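Local atomic coordinates of type 3 secretion system regulator YopR (Yersinia pestis, PDB entry 1Z21), a protein that may regulate assembly of the type III secretion injectisome by controlling secretion or polymerisation of the needle subunit YscF, and is involved in pathogenesis. Residues A[79-84]-A[95-100]. Numbering follows the deposited sequence.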
loop_
_atom_site.group_PDB
_atom_site.type_symbol
_atom_site.label_atom_id
_atom_site.label_comp_id
_atom_site.label_asym_id
_atom_site.label_seq_id
_atom_site.Cartn_x
_atom_site.Cartn_y
_atom_site.Cartn_z
ATOM N N GLN A 79 -2.348 -3.197 4.885
ATOM C CA GLN A 79 -1.334 -4.227 5.116
ATOM C C GLN A 79 0.073 -3.640 5.255
ATOM O O GLN A 79 0.844 -4.087 6.082
ATOM C CB GLN A 79 -1.393 -5.307 4.036
ATOM C CG GLN A 79 -0.453 -6.501 4.312
ATOM C CD GLN A 79 -0.816 -7.270 5.576
ATOM O OE1 GLN A 79 -1.998 -7.364 5.939
ATOM N NE2 GLN A 79 0.195 -7.836 6.243
ATOM N N VAL A 80 0.397 -2.621 4.470
ATOM C CA VAL A 80 1.657 -1.904 4.623
ATOM C C VAL A 80 1.819 -1.418 6.077
ATOM O O VAL A 80 2.876 -1.595 6.692
ATOM C CB VAL A 80 1.769 -0.714 3.622
ATOM C CG1 VAL A 80 2.910 0.217 3.988
ATOM C CG2 VAL A 80 1.964 -1.219 2.198
ATOM N N LEU A 81 0.772 -0.804 6.620
ATOM C CA LEU A 81 0.804 -0.315 8.001
ATOM C C LEU A 81 1.157 -1.421 8.998
ATOM O O LEU A 81 1.888 -1.172 9.952
ATOM C CB LEU A 81 -0.537 0.312 8.393
ATOM C CG LEU A 81 -0.740 1.787 8.033
ATOM C CD1 LEU A 81 -2.183 2.154 8.216
ATOM C CD2 LEU A 81 0.135 2.700 8.880
ATOM N N GLU A 82 0.629 -2.627 8.792
ATOM C CA GLU A 82 0.927 -3.757 9.683
ATOM C C GLU A 82 2.421 -4.081 9.808
ATOM O O GLU A 82 2.859 -4.585 10.843
ATOM C CB GLU A 82 0.184 -5.027 9.247
ATOM C CG GLU A 82 -1.299 -5.058 9.556
ATOM C CD GLU A 82 -1.612 -5.023 11.049
ATOM O OE1 GLU A 82 -0.678 -4.949 11.867
ATOM O OE2 GLU A 82 -2.800 -5.070 11.406
ATOM N N GLY A 83 3.186 -3.818 8.746
ATOM C CA GLY A 83 4.620 -4.046 8.737
ATOM C C GLY A 83 5.497 -2.837 9.034
ATOM O O GLY A 83 6.709 -2.916 8.884
ATOM N N ILE A 84 4.897 -1.719 9.437
ATOM C CA ILE A 84 5.656 -0.552 9.887
ATOM C C ILE A 84 5.132 -0.087 11.249
ATOM O O ILE A 84 5.356 1.057 11.659
ATOM C CB ILE A 84 5.607 0.586 8.831
ATOM C CG1 ILE A 84 4.185 1.151 8.687
ATOM C CG2 ILE A 84 6.097 0.081 7.483
ATOM C CD1 ILE A 84 4.053 2.275 7.662
ATOM N N TYR A 95 5.527 9.103 10.130
ATOM C CA TYR A 95 5.356 9.903 8.934
ATOM C C TYR A 95 4.587 9.130 7.881
ATOM O O TYR A 95 3.567 9.607 7.397
ATOM C CB TYR A 95 6.707 10.330 8.372
ATOM C CG TYR A 95 6.638 11.446 7.364
ATOM C CD1 TYR A 95 6.911 12.754 7.742
ATOM C CD2 TYR A 95 6.324 11.196 6.024
ATOM C CE1 TYR A 95 6.861 13.786 6.826
ATOM C CE2 TYR A 95 6.277 12.226 5.094
ATOM C CZ TYR A 95 6.542 13.524 5.507
ATOM O OH TYR A 95 6.506 14.563 4.614
ATOM N N LEU A 96 5.072 7.937 7.537
ATOM C CA LEU A 96 4.425 7.118 6.504
ATOM C C LEU A 96 3.072 6.627 7.001
ATOM O O LEU A 96 2.099 6.578 6.252
ATOM C CB LEU A 96 5.321 5.940 6.085
ATOM C CG LEU A 96 4.767 4.985 5.008
ATOM C CD1 LEU A 96 4.296 5.720 3.752
ATOM C CD2 LEU A 96 5.799 3.921 4.630
ATOM N N SER A 97 3.004 6.280 8.277
ATOM C CA SER A 97 1.756 5.849 8.875
ATOM C C SER A 97 0.692 6.933 8.773
ATOM O O SER A 97 -0.464 6.649 8.482
ATOM C CB SER A 97 1.991 5.451 10.328
ATOM O OG SER A 97 2.866 4.348 10.366
ATOM N N GLU A 98 1.095 8.184 8.995
ATOM C CA GLU A 98 0.163 9.311 8.957
ATOM C C GLU A 98 -0.289 9.585 7.528
ATOM O O GLU A 98 -1.463 9.848 7.283
ATOM C CB GLU A 98 0.796 10.569 9.552
ATOM C CG GLU A 98 -0.065 11.826 9.444
ATOM C CD GLU A 98 -1.399 11.717 10.154
ATOM O OE1 GLU A 98 -1.586 10.782 10.956
ATOM O OE2 GLU A 98 -2.270 12.583 9.918
ATOM N N LEU A 99 0.657 9.529 6.600
ATOM C CA LEU A 99 0.369 9.642 5.172
ATOM C C LEU A 99 -0.673 8.627 4.728
ATOM O O LEU A 99 -1.601 8.950 3.993
ATOM C CB LEU A 99 1.638 9.368 4.366
ATOM C CG LEU A 99 2.118 10.379 3.353
ATOM C CD1 LEU A 99 2.048 11.796 3.922
ATOM C CD2 LEU A 99 3.547 9.997 2.981
ATOM N N ILE A 100 -0.480 7.380 5.155
ATOM C CA ILE A 100 -1.364 6.293 4.782
ATOM C C ILE A 100 -2.756 6.566 5.291
ATOM O O ILE A 100 -3.743 6.417 4.572
ATOM C CB ILE A 100 -0.832 4.955 5.323
ATOM C CG1 ILE A 100 0.371 4.524 4.485
ATOM C CG2 ILE A 100 -1.935 3.888 5.293
ATOM C CD1 ILE A 100 1.061 3.273 5.005
#
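Leu81 straddles the junction between Ser97 and Ile100, one methyl on each. Its CD1 presses on Ile100 CG2 at 3.4 Å, tighter than ordinary carbon contact, as the two side chains slide past each other in opposite directions. The other methyl, CD2, sits over the backbone one turn earlier, 3.5 Å from Ser97 CA; the close approach, with the CA atoms of Leu81 and Ser97 6.3 Å apart, is consistent with the small serine side chain. Ile100 fills the hollow between Val80 and Leu81. Its CG1 stands anti to the carbonyl carbon (chi1 -74°), and the extended second torsion (chi2 175°) carries CD1 to within 3.7 Å of Val80 CG1 and 3.8 Å of Leu81 CG.

This is the C-terminal part of helix 71-82 packed against the first turns of helix 94-107, the last two of the five helices in the YopR core domain, which resembles one domain of the secretion regulator YopN. The connection between them is largely unmodelled, and no hydrogen bond links the two segments.

Ile84 supplies the next bump. Its extended arm (chi2 -180°) carries CD1 into the notch between Leu96 and Ser97, 3.9 Å from Leu96 CG and 3.6 Å from Ser97 OG; the isoleucine and leucine side chains cross at about a right angle. The hydroxyl at this apolar border is hydrogen-bonded to Leu93 O, just ahead of its own helix. Arg36 of helix 25-43 donates NE to Val80 O and also touches the Ile84 side chain.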